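Local atomic coordinates of intramolecular trans-sialidase (Macrobdella decora, PDB entry 3SLI), a protein that cleaves sialic acid from sialoglycoconjugates by an intramolecular trans-sialidase reaction that releases 2,7-anhydro-Neu5Ac. Residues V12-G17 and V153-T158; L41-T46 and I71-S76; T46-I51 and G106-N111; S99-Y104 and T194-N199. One frame throughout, in Å; residues are numbered along the deposited sequence.

Interaction 1. Residues V12-G17 and V153-T158; sequences VDIAEG and VTLGGT
I14 and V12 meet L155 and G156 inside the beta-sandwich of the N-terminal domain, which belongs to the concanavalin-like lectin clan. Strand 5-14 lies in one antiparallel sheet and strand 152-155 in the other. The contact is at the ends of these strands. It joins the two sheets of the sandwich where both strands run out into loops.

The contacts between side chains are apolar. The larger part belongs to I14. Its CG1 lies anti to the carbonyl carbon (chi1 -62°), and the chain then runs on extended. This carries the methyl across to the other sheet, where I14 CD1 comes 3.9 Å from L155 CB. The second apolar pair is more distant: V12 CG1 and L155 CD2 are 4.2 Å apart. Y20 touches V12, I14 and L155, while I172 of strand 170-178 touches I14 and L155. Both lie in the buried layer between the sheets.

The other kind of contact is side chain against backbone. L155 is the last residue of its strand, and G156 turns the chain with a positive phi of 74°. I14 approaches just at this turn. I14 CD1 rests against the L155-G156 peptide link, 3.7 Å from L155 C and 3.8 Å from G156 N.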
loop_
_atom_site.group_PDB
_atom_site.type_symbol
_atom_site.label_atom_id
_atom_site.label_comp_id
_atom_site.label_asym_id
_atom_site.label_seq_id
_atom_site.Cartn_x
_atom_site.Cartn_y
_atom_site.Cartn_z
ATOM N N VAL A 12 7.820 34.881 -3.842
ATOM C CA VAL A 12 7.661 35.253 -5.240
ATOM C C VAL A 12 6.415 34.614 -5.864
ATOM O O VAL A 12 6.321 33.387 -5.971
ATOM C CB VAL A 12 8.906 34.831 -6.066
ATOM C CG1 VAL A 12 8.750 35.277 -7.506
ATOM C CG2 VAL A 12 10.186 35.408 -5.449
ATOM N N ASP A 13 5.454 35.443 -6.258
ATOM C CA ASP A 13 4.233 34.950 -6.896
ATOM C C ASP A 13 4.452 34.841 -8.398
ATOM O O ASP A 13 4.909 35.789 -9.038
ATOM C CB ASP A 13 3.049 35.879 -6.614
ATOM C CG ASP A 13 2.571 35.801 -5.175
ATOM O OD1 ASP A 13 2.726 34.736 -4.544
ATOM O OD2 ASP A 13 2.027 36.809 -4.679
ATOM N N ILE A 14 4.120 33.685 -8.961
ATOM C CA ILE A 14 4.300 33.455 -10.388
ATOM C C ILE A 14 2.990 33.146 -11.104
ATOM O O ILE A 14 2.279 32.196 -10.754
ATOM C CB ILE A 14 5.322 32.323 -10.623
ATOM C CG1 ILE A 14 6.678 32.745 -10.044
ATOM C CG2 ILE A 14 5.435 31.987 -12.114
ATOM C CD1 ILE A 14 7.738 31.679 -10.094
ATOM N N ALA A 15 2.640 33.998 -12.061
ATOM C CA ALA A 15 1.431 33.811 -12.848
ATOM C C ALA A 15 1.714 32.673 -13.813
ATOM O O ALA A 15 2.780 32.616 -14.429
ATOM C CB ALA A 15 1.079 35.081 -13.612
ATOM N N GLU A 16 0.761 31.753 -13.906
ATOM C CA GLU A 16 0.857 30.580 -14.762
ATOM C C GLU A 16 1.294 30.929 -16.181
ATOM O O GLU A 16 0.667 31.759 -16.843
ATOM C CB GLU A 16 -0.505 29.891 -14.779
ATOM C CG GLU A 16 -0.532 28.499 -15.365
ATOM C CD GLU A 16 -1.904 27.873 -15.220
ATOM O OE1 GLU A 16 -2.906 28.571 -15.487
ATOM O OE2 GLU A 16 -1.993 26.701 -14.809
ATOM N N GLY A 17 2.397 30.318 -16.616
ATOM C CA GLY A 17 2.924 30.547 -17.953
ATOM C C GLY A 17 3.817 31.769 -18.106
ATOM O O GLY A 17 4.385 32.001 -19.173
ATOM N N VAL A 153 18.381 32.555 -15.809
ATOM C CA VAL A 153 18.115 31.887 -14.542
ATOM C C VAL A 153 16.647 32.241 -14.372
ATOM O O VAL A 153 16.288 33.425 -14.297
ATOM C CB VAL A 153 18.933 32.473 -13.364
ATOM C CG1 VAL A 153 18.564 31.746 -12.069
ATOM C CG2 VAL A 153 20.424 32.332 -13.636
ATOM N N THR A 154 15.795 31.221 -14.342
ATOM C CA THR A 154 14.358 31.434 -14.261
ATOM C C THR A 154 13.649 30.596 -13.197
ATOM O O THR A 154 14.013 29.452 -12.921
ATOM C CB THR A 154 13.698 31.147 -15.652
ATOM O OG1 THR A 154 14.313 31.968 -16.655
ATOM C CG2 THR A 154 12.201 31.430 -15.633
ATOM N N LEU A 155 12.618 31.198 -12.626
ATOM C CA LEU A 155 11.777 30.579 -11.616
ATOM C C LEU A 155 10.424 30.328 -12.300
ATOM O O LEU A 155 9.968 31.150 -13.105
ATOM C CB LEU A 155 11.581 31.581 -10.472
ATOM C CG LEU A 155 11.942 31.298 -9.016
ATOM C CD1 LEU A 155 13.255 30.563 -8.904
ATOM C CD2 LEU A 155 11.949 32.625 -8.246
ATOM N N GLY A 156 9.812 29.179 -12.016
ATOM C CA GLY A 156 8.502 28.861 -12.571
ATOM C C GLY A 156 8.388 28.466 -14.031
ATOM O O GLY A 156 7.299 28.519 -14.607
ATOM N N GLY A 157 9.490 28.046 -14.634
ATOM C CA GLY A 157 9.453 27.647 -16.027
ATOM C C GLY A 157 10.857 27.457 -16.557
ATOM O O GLY A 157 11.832 27.758 -15.856
ATOM N N THR A 158 10.963 26.897 -17.757
ATOM C CA THR A 158 12.248 26.671 -18.414
ATOM C C THR A 158 12.166 27.352 -19.772
ATOM O O THR A 158 11.251 27.076 -20.548
ATOM C CB THR A 158 12.528 25.172 -18.612
ATOM O OG1 THR A 158 12.766 24.561 -17.335
ATOM C CG2 THR A 158 13.747 24.959 -19.513
#

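Interaction 2. Residues L41-T46 and I71-S76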
loop_
_atom_site.group_PDB
_atom_site.type_symbol
_atom_site.label_atom_id
_atom_site.label_comp_id
_atom_site.label_asym_id
_atom_site.label_seq_id
_atom_site.Cartn_x
_atom_site.Cartn_y
_atom_site.Cartn_z
ATOM N N LEU A 41 14.191 24.929 -2.143
ATOM C CA LEU A 41 13.090 25.854 -2.282
ATOM C C LEU A 41 11.768 25.360 -1.734
ATOM O O LEU A 41 11.505 24.156 -1.666
ATOM C CB LEU A 41 12.934 26.336 -3.730
ATOM C CG LEU A 41 12.550 25.461 -4.921
ATOM C CD1 LEU A 41 12.099 26.397 -6.030
ATOM C CD2 LEU A 41 13.717 24.612 -5.401
ATOM N N SER A 42 10.981 26.325 -1.283
ATOM C CA SER A 42 9.660 26.115 -0.717
ATOM C C SER A 42 8.697 26.658 -1.773
ATOM O O SER A 42 8.886 27.770 -2.259
ATOM C CB SER A 42 9.551 26.941 0.573
ATOM O OG SER A 42 8.290 26.798 1.198
ATOM N N TYR A 43 7.671 25.894 -2.133
ATOM C CA TYR A 43 6.722 26.361 -3.150
ATOM C C TYR A 43 5.311 25.872 -2.866
ATOM O O TYR A 43 5.120 24.897 -2.136
ATOM C CB TYR A 43 7.124 25.848 -4.545
ATOM C CG TYR A 43 6.781 24.383 -4.750
ATOM C CD1 TYR A 43 7.666 23.386 -4.356
ATOM C CD2 TYR A 43 5.523 23.991 -5.248
ATOM C CE1 TYR A 43 7.315 22.038 -4.433
ATOM C CE2 TYR A 43 5.163 22.643 -5.325
ATOM C CZ TYR A 43 6.064 21.676 -4.915
ATOM O OH TYR A 43 5.726 20.345 -4.940
ATOM N N LYS A 44 4.346 26.517 -3.513
ATOM C CA LYS A 44 2.932 26.164 -3.422
ATOM C C LYS A 44 2.404 26.250 -4.854
ATOM O O LYS A 44 2.402 27.331 -5.443
ATOM C CB LYS A 44 2.174 27.154 -2.528
ATOM C CG LYS A 44 0.674 26.944 -2.530
ATOM C CD LYS A 44 -0.024 27.778 -1.470
ATOM C CE LYS A 44 0.025 29.257 -1.781
ATOM N NZ LYS A 44 -0.652 30.043 -0.700
ATOM N N SER A 45 2.026 25.114 -5.437
ATOM C CA SER A 45 1.504 25.104 -6.804
ATOM C C SER A 45 -0.012 25.289 -6.847
ATOM O O SER A 45 -0.750 24.593 -6.148
ATOM C CB SER A 45 1.864 23.797 -7.514
ATOM O OG SER A 45 1.341 23.781 -8.837
ATOM N N THR A 46 -0.467 26.233 -7.664
ATOM C CA THR A 46 -1.897 26.496 -7.831
ATOM C C THR A 46 -2.314 26.114 -9.260
ATOM O O THR A 46 -3.455 26.319 -9.670
ATOM C CB THR A 46 -2.237 27.995 -7.575
ATOM O OG1 THR A 46 -1.447 28.830 -8.433
ATOM C CG2 THR A 46 -1.967 28.371 -6.126
ATOM N N ILE A 71 14.597 21.879 -12.064
ATOM C CA ILE A 71 14.027 21.056 -10.998
ATOM C C ILE A 71 12.538 21.278 -11.241
ATOM O O ILE A 71 12.103 22.423 -11.318
ATOM C CB ILE A 71 14.375 21.602 -9.589
ATOM C CG1 ILE A 71 15.891 21.634 -9.383
ATOM C CG2 ILE A 71 13.703 20.743 -8.502
ATOM C CD1 ILE A 71 16.310 22.305 -8.078
ATOM N N TYR A 72 11.761 20.201 -11.344
ATOM C CA TYR A 72 10.330 20.329 -11.630
ATOM C C TYR A 72 9.465 19.408 -10.774
ATOM O O TYR A 72 9.969 18.481 -10.137
ATOM C CB TYR A 72 10.062 20.006 -13.121
ATOM C CG TYR A 72 10.276 18.539 -13.480
ATOM C CD1 TYR A 72 9.265 17.592 -13.273
ATOM C CD2 TYR A 72 11.517 18.082 -13.924
ATOM C CE1 TYR A 72 9.489 16.239 -13.479
ATOM C CE2 TYR A 72 11.751 16.722 -14.141
ATOM C CZ TYR A 72 10.732 15.805 -13.910
ATOM O OH TYR A 72 10.962 14.461 -14.082
ATOM N N ILE A 73 8.159 19.673 -10.795
ATOM C CA ILE A 73 7.161 18.857 -10.111
ATOM C C ILE A 73 6.068 18.576 -11.157
ATOM O O ILE A 73 6.017 19.243 -12.202
ATOM C CB ILE A 73 6.544 19.560 -8.859
ATOM C CG1 ILE A 73 6.054 20.969 -9.198
ATOM C CG2 ILE A 73 7.551 19.564 -7.706
ATOM C CD1 ILE A 73 4.546 21.152 -9.118
ATOM N N THR A 74 5.239 17.563 -10.921
ATOM C CA THR A 74 4.164 17.246 -11.859
ATOM C C THR A 74 2.833 17.355 -11.130
ATOM O O THR A 74 2.788 17.277 -9.896
ATOM C CB THR A 74 4.299 15.817 -12.454
ATOM O OG1 THR A 74 3.928 14.837 -11.471
ATOM C CG2 THR A 74 5.733 15.557 -12.929
ATOM N N ASN A 75 1.742 17.491 -11.876
ATOM C CA ASN A 75 0.429 17.603 -11.249
ATOM C C ASN A 75 -0.003 16.323 -10.532
ATOM O O ASN A 75 -0.999 16.319 -9.812
ATOM C CB ASN A 75 -0.644 18.096 -12.237
ATOM C CG ASN A 75 -0.912 17.131 -13.402
ATOM O OD1 ASN A 75 -1.677 17.465 -14.308
ATOM N ND2 ASN A 75 -0.299 15.957 -13.391
ATOM N N SER A 76 0.763 15.250 -10.717
ATOM C CA SER A 76 0.479 13.979 -10.066
ATOM C C SER A 76 1.434 13.733 -8.891
ATOM O O SER A 76 1.584 12.599 -8.429
ATOM C CB SER A 76 0.544 12.828 -11.066
ATOM O OG SER A 76 1.819 12.735 -11.668
#
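Y43 and I73 point at each other from opposite directions, and the tyrosine reaches farther across. Its CG sits between the backbone N and the carbonyl carbon (chi1 76°), which sends the ring out from strand 37-45. CB and CG stay close to their own strand. Contact with I73 begins at the outer ring carbons. Y43 CE1 lies 4.1 Å from I73 CG2, and Y43 CE2 lies 4.1 Å from I73 CD1. Both methyls lie on the same side of the ring plane, CG2 nearer CE1 and CD1 nearer CE2. Y43 CZ comes closer, 3.8 Å from I73 CG2. The hydroxyl completes the approach, with Y43 OH 3.4 Å from I73 CG2. The methyl meets the ring obliquely. V100 also packs at the hydroxyl end.

Strands 37-45 and 67-74 belong to the two different sheets of the lectin-like beta-sandwich. The axes of their segments 41-45 and 71-74 come within 10.2 Å and are turned 34° from parallel. Inward-pointing residues of both strands fill the layer between the sheets, and no hydrogen bond crosses between the two segments.

The contact continues to both sides of the tyrosine. At one end L41 CD2 and I71 CD1 touch at 4.4 Å. At the other, I73 CD1 lies 4.1 Å from S45 CB. The buried S45 hydroxyl is hydrogen-bonded to Q52 OE1.

Interaction 3. Residues T46-I51 and G106-N111; sequences TSENGI and GERVFN
T46 lies against the guanidinium group of R108 where the chain passes from one sheet of the beta-sandwich to the other. The 46-51 loop follows strand 37-45 of one sheet and leads into strand 51-58 of the other. R108 stands near the start of strand 107-118, beside the first of these strands.

The closer packing is made by backbone against a flat group. T46 CA sits over one face of the guanidinium, displaced toward its rim, and is 4.0 Å from R108 NH1. The R108 chain bends at chi2 (-73°), which brings its guanidinium against the loop. NH1 also has a weak hydrogen bond to S45 O, just before the loop. Within the loop, S47 OG accepts from N49 N at 2.9 Å with an angle of 166°, forming an ST turn. S47 OG thus has two hydrogen-bond partners, N49 N and E16 OE2.

The outer side is looser. E48 is exposed, and its side chain crosses that of R108 at about a right angle. Its carboxylate comes to the guanidinium edge, but the planes are 57° apart. E48 OE1 and R108 NH2 make only a long salt bridge of 3.9 Å. A water also bridges the two groups: it donates to E48 OE1 at 3.1 Å and accepts from R108 NH1 at 3.0 Å.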
loop_
_atom_site.group_PDB
_atom_site.type_symbol
_atom_site.label_atom_id
_atom_site.label_comp_id
_atom_site.label_asym_id
_atom_site.label_seq_id
_atom_site.Cartn_x
_atom_site.Cartn_y
_atom_site.Cartn_z
ATOM N N THR A 46 -0.467 26.233 -7.664
ATOM C CA THR A 46 -1.897 26.496 -7.831
ATOM C C THR A 46 -2.314 26.114 -9.260
ATOM O O THR A 46 -3.455 26.319 -9.670
ATOM C CB THR A 46 -2.237 27.995 -7.575
ATOM O OG1 THR A 46 -1.447 28.830 -8.433
ATOM C CG2 THR A 46 -1.967 28.371 -6.126
ATOM N N SER A 47 -1.379 25.528 -9.999
ATOM C CA SER A 47 -1.604 25.143 -11.384
ATOM C C SER A 47 -1.862 23.664 -11.578
ATOM O O SER A 47 -1.345 22.821 -10.846
ATOM C CB SER A 47 -0.398 25.553 -12.228
ATOM O OG SER A 47 -0.458 24.993 -13.534
ATOM N N GLU A 48 -2.612 23.355 -12.628
ATOM C CA GLU A 48 -2.930 21.975 -12.954
ATOM C C GLU A 48 -2.111 21.519 -14.172
ATOM O O GLU A 48 -2.375 20.469 -14.756
ATOM C CB GLU A 48 -4.440 21.842 -13.201
ATOM C CG GLU A 48 -5.032 20.455 -12.937
ATOM C CD GLU A 48 -4.721 19.902 -11.545
ATOM O OE1 GLU A 48 -4.801 20.650 -10.542
ATOM O OE2 GLU A 48 -4.413 18.696 -11.459
ATOM N N ASN A 49 -1.120 22.322 -14.563
ATOM C CA ASN A 49 -0.262 21.969 -15.695
ATOM C C ASN A 49 0.497 20.681 -15.389
ATOM O O ASN A 49 0.927 20.453 -14.248
ATOM C CB ASN A 49 0.729 23.098 -16.023
ATOM C CG ASN A 49 0.060 24.302 -16.666
ATOM O OD1 ASN A 49 -1.080 24.225 -17.134
ATOM N ND2 ASN A 49 0.759 25.428 -16.679
ATOM N N GLY A 50 0.665 19.853 -16.420
ATOM C CA GLY A 50 1.351 18.579 -16.285
ATOM C C GLY A 50 2.740 18.622 -15.672
ATOM O O GLY A 50 2.993 17.958 -14.668
ATOM N N ILE A 51 3.649 19.373 -16.291
ATOM C CA ILE A 51 5.030 19.496 -15.804
ATOM C C ILE A 51 5.243 20.962 -15.450
ATOM O O ILE A 51 4.943 21.855 -16.265
ATOM C CB ILE A 51 6.066 19.108 -16.893
ATOM C CG1 ILE A 51 5.748 17.728 -17.485
ATOM C CG2 ILE A 51 7.480 19.132 -16.311
ATOM C CD1 ILE A 51 5.894 16.581 -16.512
ATOM N N GLY A 106 -8.534 20.712 2.080
ATOM C CA GLY A 106 -9.138 21.803 1.337
ATOM C C GLY A 106 -8.281 22.968 0.884
ATOM O O GLY A 106 -8.767 23.812 0.130
ATOM N N GLU A 107 -7.019 23.030 1.304
ATOM C CA GLU A 107 -6.172 24.148 0.898
ATOM C C GLU A 107 -4.826 23.773 0.302
ATOM O O GLU A 107 -4.257 22.729 0.638
ATOM C CB GLU A 107 -5.980 25.109 2.067
ATOM C CG GLU A 107 -7.297 25.672 2.575
ATOM C CD GLU A 107 -7.136 26.690 3.678
ATOM O OE1 GLU A 107 -6.155 26.598 4.454
ATOM O OE2 GLU A 107 -8.005 27.582 3.773
ATOM N N ARG A 108 -4.348 24.616 -0.616
ATOM C CA ARG A 108 -3.056 24.417 -1.270
ATOM C C ARG A 108 -1.975 24.599 -0.209
ATOM O O ARG A 108 -1.989 25.580 0.538
ATOM C CB ARG A 108 -2.861 25.429 -2.402
ATOM C CG ARG A 108 -3.824 25.269 -3.579
ATOM C CD ARG A 108 -3.494 24.050 -4.422
ATOM N NE ARG A 108 -4.428 23.896 -5.536
ATOM C CZ ARG A 108 -4.137 23.294 -6.687
ATOM N NH1 ARG A 108 -2.933 22.784 -6.896
ATOM N NH2 ARG A 108 -5.059 23.194 -7.633
ATOM N N VAL A 109 -1.053 23.648 -0.134
ATOM C CA VAL A 109 0.005 23.697 0.868
ATOM C C VAL A 109 1.413 23.772 0.274
ATOM O O VAL A 109 1.630 23.435 -0.890
ATOM C CB VAL A 109 -0.087 22.481 1.833
ATOM C CG1 VAL A 109 -1.374 22.553 2.660
ATOM C CG2 VAL A 109 -0.010 21.157 1.050
ATOM N N PHE A 110 2.358 24.249 1.077
ATOM C CA PHE A 110 3.747 24.364 0.650
ATOM C C PHE A 110 4.510 23.058 0.804
ATOM O O PHE A 110 4.289 22.299 1.750
ATOM C CB PHE A 110 4.479 25.442 1.463
ATOM C CG PHE A 110 4.213 26.844 1.001
ATOM C CD1 PHE A 110 3.069 27.524 1.410
ATOM C CD2 PHE A 110 5.111 27.489 0.156
ATOM C CE1 PHE A 110 2.822 28.834 0.980
ATOM C CE2 PHE A 110 4.878 28.792 -0.280
ATOM C CZ PHE A 110 3.731 29.469 0.131
ATOM N N ASN A 111 5.398 22.792 -0.141
ATOM C CA ASN A 111 6.245 21.614 -0.084
ATOM C C ASN A 111 7.651 22.201 -0.096
ATOM O O ASN A 111 7.860 23.300 -0.625
ATOM C CB ASN A 111 6.044 20.704 -1.306
ATOM C CG ASN A 111 4.660 20.054 -1.338
ATOM O OD1 ASN A 111 3.678 20.679 -1.741
ATOM N ND2 ASN A 111 4.588 18.794 -0.940
HETATM O O HOH W 1 -2.508 20.256 -8.523
#

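Interaction 4. Residues S99-Y104 and T194-N199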
loop_
_atom_site.group_PDB
_atom_site.type_symbol
_atom_site.label_atom_id
_atom_site.label_comp_id
_atom_site.label_asym_id
_atom_site.label_seq_id
_atom_site.Cartn_x
_atom_site.Cartn_y
_atom_site.Cartn_z
ATOM N N SER A 99 5.946 12.154 -4.765
ATOM C CA SER A 99 6.867 12.700 -3.765
ATOM C C SER A 99 6.339 13.939 -3.045
ATOM O O SER A 99 6.744 14.221 -1.915
ATOM C CB SER A 99 8.205 13.050 -4.422
ATOM O OG SER A 99 8.844 11.898 -4.943
ATOM N N VAL A 100 5.469 14.692 -3.713
ATOM C CA VAL A 100 4.900 15.911 -3.156
ATOM C C VAL A 100 3.377 15.891 -3.288
ATOM O O VAL A 100 2.829 15.029 -3.982
ATOM C CB VAL A 100 5.479 17.172 -3.880
ATOM C CG1 VAL A 100 6.993 17.227 -3.694
ATOM C CG2 VAL A 100 5.148 17.154 -5.367
ATOM N N ARG A 101 2.691 16.817 -2.625
ATOM C CA ARG A 101 1.236 16.883 -2.720
ATOM C C ARG A 101 0.841 18.309 -3.093
ATOM O O ARG A 101 1.690 19.192 -3.114
ATOM C CB ARG A 101 0.557 16.424 -1.417
ATOM C CG ARG A 101 0.638 17.382 -0.225
ATOM C CD ARG A 101 -0.068 16.773 0.986
ATOM N NE ARG A 101 -1.487 16.501 0.728
ATOM C CZ ARG A 101 -2.200 15.539 1.318
ATOM N NH1 ARG A 101 -1.640 14.732 2.207
ATOM N NH2 ARG A 101 -3.493 15.407 1.046
ATOM N N ALA A 102 -0.430 18.540 -3.404
ATOM C CA ALA A 102 -0.862 19.875 -3.799
ATOM C C ALA A 102 -1.872 20.477 -2.854
ATOM O O ALA A 102 -1.793 21.660 -2.511
ATOM C CB ALA A 102 -1.429 19.847 -5.212
ATOM N N LEU A 103 -2.767 19.635 -2.358
ATOM C CA LEU A 103 -3.828 20.091 -1.477
ATOM C C LEU A 103 -3.972 19.179 -0.268
ATOM O O LEU A 103 -3.822 17.962 -0.378
ATOM C CB LEU A 103 -5.132 20.147 -2.271
ATOM C CG LEU A 103 -6.373 20.763 -1.637
ATOM C CD1 LEU A 103 -7.060 21.650 -2.665
ATOM C CD2 LEU A 103 -7.305 19.662 -1.126
ATOM N N TYR A 104 -4.211 19.788 0.888
ATOM C CA TYR A 104 -4.391 19.072 2.145
ATOM C C TYR A 104 -5.478 19.777 2.948
ATOM O O TYR A 104 -5.371 20.973 3.248
ATOM C CB TYR A 104 -3.096 19.060 2.936
ATOM C CG TYR A 104 -3.199 18.370 4.273
ATOM C CD1 TYR A 104 -3.443 16.995 4.361
ATOM C CD2 TYR A 104 -2.995 19.079 5.455
ATOM C CE1 TYR A 104 -3.470 16.346 5.599
ATOM C CE2 TYR A 104 -3.019 18.442 6.694
ATOM C CZ TYR A 104 -3.252 17.078 6.757
ATOM O OH TYR A 104 -3.236 16.450 7.978
ATOM N N THR A 194 8.088 20.940 6.275
ATOM C CA THR A 194 6.722 20.785 5.784
ATOM C C THR A 194 6.418 19.303 5.587
ATOM O O THR A 194 7.079 18.625 4.802
ATOM C CB THR A 194 6.472 21.536 4.442
ATOM O OG1 THR A 194 7.495 21.201 3.492
ATOM C CG2 THR A 194 6.411 23.044 4.657
ATOM N N THR A 195 5.483 18.782 6.376
ATOM C CA THR A 195 5.067 17.383 6.270
ATOM C C THR A 195 3.562 17.367 6.500
ATOM O O THR A 195 3.027 18.240 7.193
ATOM C CB THR A 195 5.765 16.454 7.308
ATOM O OG1 THR A 195 5.459 16.892 8.637
ATOM C CG2 THR A 195 7.282 16.430 7.101
ATOM N N TYR A 196 2.876 16.406 5.883
ATOM C CA TYR A 196 1.425 16.296 6.008
ATOM C C TYR A 196 1.054 14.840 6.256
ATOM O O TYR A 196 1.544 13.937 5.574
ATOM C CB TYR A 196 0.747 16.843 4.749
ATOM C CG TYR A 196 1.192 18.257 4.431
ATOM C CD1 TYR A 196 2.335 18.494 3.658
ATOM C CD2 TYR A 196 0.538 19.352 4.982
ATOM C CE1 TYR A 196 2.818 19.791 3.456
ATOM C CE2 TYR A 196 1.009 20.649 4.788
ATOM C CZ TYR A 196 2.153 20.864 4.028
ATOM O OH TYR A 196 2.638 22.147 3.871
ATOM N N GLY A 197 0.197 14.620 7.248
ATOM C CA GLY A 197 -0.201 13.270 7.600
ATOM C C GLY A 197 0.972 12.626 8.306
ATOM O O GLY A 197 2.044 13.233 8.398
ATOM N N GLU A 198 0.791 11.422 8.829
ATOM C CA GLU A 198 1.888 10.757 9.507
ATOM C C GLU A 198 2.042 9.317 9.072
ATOM O O GLU A 198 1.196 8.780 8.363
ATOM C CB GLU A 198 1.725 10.842 11.025
ATOM C CG GLU A 198 0.395 10.360 11.555
ATOM C CD GLU A 198 0.166 10.746 13.012
ATOM O OE1 GLU A 198 0.136 11.964 13.303
ATOM O OE2 GLU A 198 -0.002 9.833 13.859
ATOM N N ASN A 199 3.184 8.735 9.414
ATOM C CA ASN A 199 3.465 7.345 9.098
ATOM C C ASN A 199 3.156 6.533 10.347
ATOM O O ASN A 199 3.231 7.049 11.466
ATOM C CB ASN A 199 4.958 7.121 8.806
ATOM C CG ASN A 199 5.473 7.920 7.627
ATOM O OD1 ASN A 199 6.586 8.443 7.675
ATOM N ND2 ASN A 199 4.702 7.979 6.552
HETATM O O HOH W 2 1.236 14.017 2.202
HETATM O O HOH W 3 -0.517 16.689 8.886
#
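Y196 packs against both Y104 and R101, which also touch each other. Y196 CB lies over the face of the Y104 ring, 4.2 Å from the ring centroid and 7° off the normal, a CH-pi contact. Beyond CB, the two rings meet obliquely. Their planes are 59° apart, and the nearest ring atoms are Y104 CD2 and Y196 CD2 at 3.6 Å. R101 CD comes 3.9 Å from Y196 CB.

Waters extend this shell. One accepts from G197 N at 2.7 Å and lies 2.9 Å from Y104 OH. Another accepts from R101 NH1 and gives a weak bond to Y196 O.

The contact belongs to the boundary between the lectin-like beta-sandwich and the catalytic beta-propeller. The 99-104 segment is on the sandwich side. The 194-199 segment is part of the linker that leads to strand 211-219, in the first four-stranded sheet of the propeller.

Next come the groups that position R101. The chain bends at chi3, and the guanidinium grips L103 O side-on, with R101 NE at 3.0 Å and R101 NH2 at 2.9 Å. Both bonds are bent, at 142°, but NH2 lies in the L103 carbonyl plane while NE stands above it. Y104 CD1 lies against one face of the same group. Farther out, E668 forms a salt bridge with NH1. D625 OD1 accepts from L103 N. The Y196 hydroxyl is fixed by F110 O.

How the interactions relate
The four contacts run from the far end of the lectin-like domain toward the propeller. The centre of interaction 1 is about 35 Å from the centre of the chain, and that of interaction 4 is about 16 Å from it. Interactions 1 and 2 both join the two sheets of the sandwich, with centres about 11 Å apart. Interactions 2 and 3 share T46 and have centres about 7 Å apart; Y43 O and N111 N, 2.9 Å apart, bond their neighbouring strands. Interactions 3 and 4 meet through V109 N and A102 O at 3.2 Å. Interaction 4 lies at the boundary with the propeller, the domain that holds the active site in sialidases.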